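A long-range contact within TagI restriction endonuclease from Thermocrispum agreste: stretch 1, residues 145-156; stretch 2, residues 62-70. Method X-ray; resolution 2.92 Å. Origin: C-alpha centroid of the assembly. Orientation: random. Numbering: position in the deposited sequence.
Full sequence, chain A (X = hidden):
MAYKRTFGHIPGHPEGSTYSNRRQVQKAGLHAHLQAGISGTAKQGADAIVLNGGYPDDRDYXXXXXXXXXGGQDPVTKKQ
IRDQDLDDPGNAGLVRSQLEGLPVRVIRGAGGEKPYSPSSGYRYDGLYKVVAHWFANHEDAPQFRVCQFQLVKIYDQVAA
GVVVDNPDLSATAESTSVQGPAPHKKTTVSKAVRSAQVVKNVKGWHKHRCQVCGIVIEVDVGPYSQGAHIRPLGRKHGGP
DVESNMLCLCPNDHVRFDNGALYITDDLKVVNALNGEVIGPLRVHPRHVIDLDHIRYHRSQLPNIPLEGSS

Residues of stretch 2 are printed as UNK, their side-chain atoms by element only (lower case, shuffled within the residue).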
# COMPACT_ATOMS: atom_id res chain seq x y z
N ARG A 145 21.95 1.84 21.58
CA ARG A 145 20.99 1.86 20.50
C ARG A 145 19.61 2.07 21.08
O ARG A 145 19.27 1.51 22.13
CB ARG A 145 21.00 0.52 19.74
CG ARG A 145 22.37 0.06 19.23
CD ARG A 145 22.82 0.86 18.03
NE ARG A 145 22.23 0.39 16.78
CZ ARG A 145 22.18 1.10 15.64
NH1 ARG A 145 22.66 2.35 15.55
NH2 ARG A 145 21.61 0.55 14.58
N VAL A 146 18.80 2.85 20.38
CA VAL A 146 17.37 2.96 20.66
C VAL A 146 16.56 2.62 19.42
O VAL A 146 17.04 2.75 18.29
CB VAL A 146 16.96 4.37 21.14
CG1 VAL A 146 17.48 4.61 22.55
CG2 VAL A 146 17.42 5.47 20.18
N CYS A 147 15.33 2.19 19.68
CA CYS A 147 14.36 1.89 18.65
C CYS A 147 13.58 3.15 18.29
O CYS A 147 13.26 3.92 19.17
CB CYS A 147 13.41 0.84 19.21
SG CYS A 147 12.43 0.08 17.93
N GLN A 148 13.27 3.35 17.02
CA GLN A 148 12.51 4.54 16.60
C GLN A 148 11.44 4.24 15.57
O GLN A 148 11.56 3.30 14.79
CB GLN A 148 13.45 5.61 16.08
CG GLN A 148 13.96 6.55 17.15
CD GLN A 148 14.86 7.64 16.60
OE1 GLN A 148 15.66 7.42 15.69
NE2 GLN A 148 14.73 8.84 17.17
N PHE A 149 10.40 5.06 15.56
CA PHE A 149 9.25 4.85 14.70
C PHE A 149 8.93 6.15 13.97
O PHE A 149 9.19 7.23 14.48
CB PHE A 149 8.05 4.39 15.54
CG PHE A 149 8.32 3.15 16.35
CD1 PHE A 149 8.91 3.25 17.60
CD2 PHE A 149 8.01 1.89 15.85
CE1 PHE A 149 9.18 2.10 18.33
CE2 PHE A 149 8.28 0.74 16.57
CZ PHE A 149 8.86 0.85 17.82
N GLN A 150 8.40 6.01 12.76
CA GLN A 150 7.86 7.13 12.01
C GLN A 150 6.33 7.05 12.00
O GLN A 150 5.77 6.05 11.54
CB GLN A 150 8.41 7.11 10.60
CG GLN A 150 8.17 8.40 9.84
CD GLN A 150 8.61 8.31 8.39
OE1 GLN A 150 8.58 7.23 7.79
NE2 GLN A 150 9.01 9.44 7.83
N LEU A 151 5.67 8.09 12.52
CA LEU A 151 4.20 8.15 12.55
C LEU A 151 3.68 9.31 11.70
O LEU A 151 4.23 10.40 11.74
CB LEU A 151 3.67 8.26 13.99
CG LEU A 151 3.88 6.99 14.83
CD1 LEU A 151 5.26 6.98 15.47
CD2 LEU A 151 2.83 6.85 15.91
N VAL A 152 2.62 9.04 10.93
CA VAL A 152 2.03 9.99 9.98
C VAL A 152 0.54 10.12 10.29
O VAL A 152 -0.13 9.11 10.49
CB VAL A 152 2.16 9.50 8.52
CG1 VAL A 152 1.41 10.43 7.56
CG2 VAL A 152 3.62 9.38 8.12
N LYS A 153 0.03 11.34 10.28
CA LYS A 153 -1.37 11.53 10.62
C LYS A 153 -2.29 10.95 9.57
O LYS A 153 -2.15 11.22 8.38
CB LYS A 153 -1.72 12.98 10.86
CG LYS A 153 -3.17 13.13 11.32
CD LYS A 153 -3.36 14.36 12.16
CE LYS A 153 -4.75 14.38 12.75
NZ LYS A 153 -4.85 15.60 13.59
N ILE A 154 -3.24 10.15 10.04
CA ILE A 154 -4.32 9.66 9.23
C ILE A 154 -5.34 10.78 9.13
O ILE A 154 -5.89 11.20 10.15
CB ILE A 154 -4.94 8.43 9.88
CG1 ILE A 154 -3.95 7.27 9.79
CG2 ILE A 154 -6.26 8.05 9.23
CD1 ILE A 154 -4.19 6.20 10.83
N TYR A 155 -5.57 11.28 7.92
CA TYR A 155 -6.60 12.29 7.66
C TYR A 155 -7.89 11.68 7.12
O TYR A 155 -8.97 12.06 7.56
CB TYR A 155 -6.08 13.40 6.73
CG TYR A 155 -5.37 14.48 7.50
CD1 TYR A 155 -6.04 15.18 8.52
CD2 TYR A 155 -4.03 14.81 7.25
CE1 TYR A 155 -5.40 16.17 9.25
CE2 TYR A 155 -3.38 15.80 7.97
CZ TYR A 155 -4.07 16.49 8.98
OH TYR A 155 -3.46 17.47 9.72
N ASP A 156 -7.77 10.74 6.19
CA ASP A 156 -8.90 9.93 5.74
C ASP A 156 -8.58 8.46 6.02
O ASP A 156 -7.52 7.98 5.63
CB ASP A 156 -9.17 10.17 4.25
CG ASP A 156 -10.44 9.49 3.76
OD1 ASP A 156 -11.47 9.50 4.48
OD2 ASP A 156 -10.41 8.94 2.64
N UNK A 62 4.26 17.79 13.87
CA UNK A 62 2.81 17.91 13.77
C UNK A 62 2.18 16.72 13.09
O UNK A 62 1.66 15.83 13.75
N UNK A 63 2.23 16.71 11.76
CA UNK A 63 1.72 15.60 10.95
C UNK A 63 2.67 14.41 10.85
O UNK A 63 2.21 13.31 10.54
c UNK A 63 -0.01 16.75 9.46
o UNK A 63 -0.80 16.66 10.43
c UNK A 63 1.36 16.08 9.53
o UNK A 63 -0.28 17.36 8.41
N UNK A 64 3.97 14.64 11.05
CA UNK A 64 4.98 13.57 11.16
C UNK A 64 5.53 13.54 12.59
O UNK A 64 5.67 14.59 13.22
o UNK A 64 8.00 11.80 8.77
o UNK A 64 7.83 13.30 7.19
c UNK A 64 6.15 13.80 10.17
c UNK A 64 7.38 12.73 8.21
c UNK A 64 6.02 13.16 8.79
N UNK A 65 5.83 12.34 13.09
CA UNK A 65 6.49 12.15 14.39
C UNK A 65 7.54 11.06 14.32
O UNK A 65 7.26 9.95 13.88
c UNK A 65 4.23 12.54 15.48
c UNK A 65 3.26 12.15 16.57
c UNK A 65 5.52 11.71 15.50
c UNK A 65 6.19 11.83 16.87
N UNK A 66 8.74 11.39 14.79
CA UNK A 66 9.77 10.41 15.06
C UNK A 66 9.67 10.11 16.55
O UNK A 66 10.12 10.91 17.36
c UNK A 66 11.19 10.91 14.70
c UNK A 66 11.22 11.55 13.31
c UNK A 66 12.19 9.77 14.75
c UNK A 66 10.52 10.75 12.24
N UNK A 67 9.06 8.97 16.90
CA UNK A 67 8.90 8.54 18.29
C UNK A 67 9.98 7.56 18.68
O UNK A 67 10.26 6.63 17.93
c UNK A 67 6.68 6.11 21.77
c UNK A 67 7.18 7.64 19.96
c UNK A 67 7.01 8.69 20.86
c UNK A 67 6.69 8.47 22.19
c UNK A 67 6.52 7.18 22.65
c UNK A 67 7.00 6.34 20.44
c UNK A 67 7.53 7.90 18.51
o UNK A 67 6.21 6.97 23.97
N UNK A 68 10.58 7.75 19.85
CA UNK A 68 11.61 6.86 20.38
C UNK A 68 11.01 5.92 21.41
O UNK A 68 10.18 6.32 22.22
o UNK A 68 13.12 8.73 20.14
c UNK A 68 12.77 7.65 21.01
c UNK A 68 13.99 6.75 21.21
N UNK A 69 11.46 4.67 21.38
CA UNK A 69 10.81 3.59 22.09
C UNK A 69 11.16 3.49 23.56
O UNK A 69 11.78 4.36 24.13
N UNK A 70 10.75 2.38 24.14
CA UNK A 70 10.90 2.12 25.55
C UNK A 70 12.03 1.12 25.81
O UNK A 70 12.31 0.26 24.98
c UNK A 70 9.58 1.57 26.11
c UNK A 70 9.60 1.40 27.59
n UNK A 70 9.95 0.21 28.19
c UNK A 70 9.38 2.28 28.59
c UNK A 70 9.91 0.36 29.50
n UNK A 70 9.57 1.61 29.77

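Position 62 has no side-chain atoms, and its phi of 78° by itself favours glycine; this is Gly-62, which makes no contact with stretch 1.

Position 63 carries two carbons, the second bearing two oxygens, a short carboxylate. One oxygen lies 2.9 Å from Tyr-155 OH, and the other approaches the edge of that ring. This is Asp-63: Tyr-155 OH donates a weak hydrogen bond to Asp-63 OD1, while Lys-153 N donates to the backbone Asp-63 O at 2.9 Å.

Position 64 has three carbons, the third carrying two oxygens, a carboxylate one carbon longer. Its end bends nearer stretch 1, where one carboxylate oxygen lies 2.7 Å from Gln-150 NE2. This is Glu-64, and Gln-150 NE2 donates to its OE2, the N-H...O angle being 143°.

Position 65 shows four carbons, forked at the first, with one arm two carbons long: beta-branched and purely aliphatic. Its CB sits 4.2 Å from Leu-151 CB. It is Ile-65. The backbones pair in both directions, Leu-151 N to Ile-65 O at 2.8 Å and Ile-65 N to Leu-151 O at 2.9 Å.

Position 66 repeats that four-carbon fork but points to the other face, with Gln-148 and Gln-150. The end of its longer arm lies 4.1 Å from Gln-150 CG, and the carbon of its shorter arm 3.6 Å from Gln-148 NE2. This is Ile-66, which packs along the end of Gln-148 and touches Gln-150 at CG.

Position 67 has one carbon, then a six-carbon ring bearing one oxygen. Its CB is 3.9 Å from Leu-151 CD1, but the ring end leads away. The ring and its oxygen identify Tyr-67. The main chain again pairs twice: Phe-149 N to Tyr-67 O, 2.8 Å, and Tyr-67 N to Phe-149 O, 3.0 Å.

Position 68 has one carbon carrying an oxygen and a carbon. The oxygen lies 3.4 Å from Gln-148 NE2, the terminal carbon 3.8 Å from Val-146 CG2. This is Thr-68, whose OG1 accepts a weak hydrogen bond from Gln-148 NE2.

Position 69 lacks side-chain atoms. An ideal CB would lie a tight 3.5 Å from Cys-147 CB, consistent with Gly-69, whose N donates to Cys-147 O at 2.9 Å.

Position 70 has one carbon and a five-membered ring of three carbons and two nitrogens: His-70, pointing away from stretch 1.

The contact is an antiparallel strand pairing, with N-to-C directions 158° apart and 731 Å² buried in total. Backbone hydrogen bonds fix the register. Alternation sends Ile-65, Tyr-67, Phe-149 and Leu-151 to one face, while Gln-148, Gln-150, Val-152, Glu-64, Ile-66 and Thr-68 share the other, where side-chain hydrogen bonds supplement the backbone pairing.

Stretch 2, residues 62-70: GDEIIYTGH
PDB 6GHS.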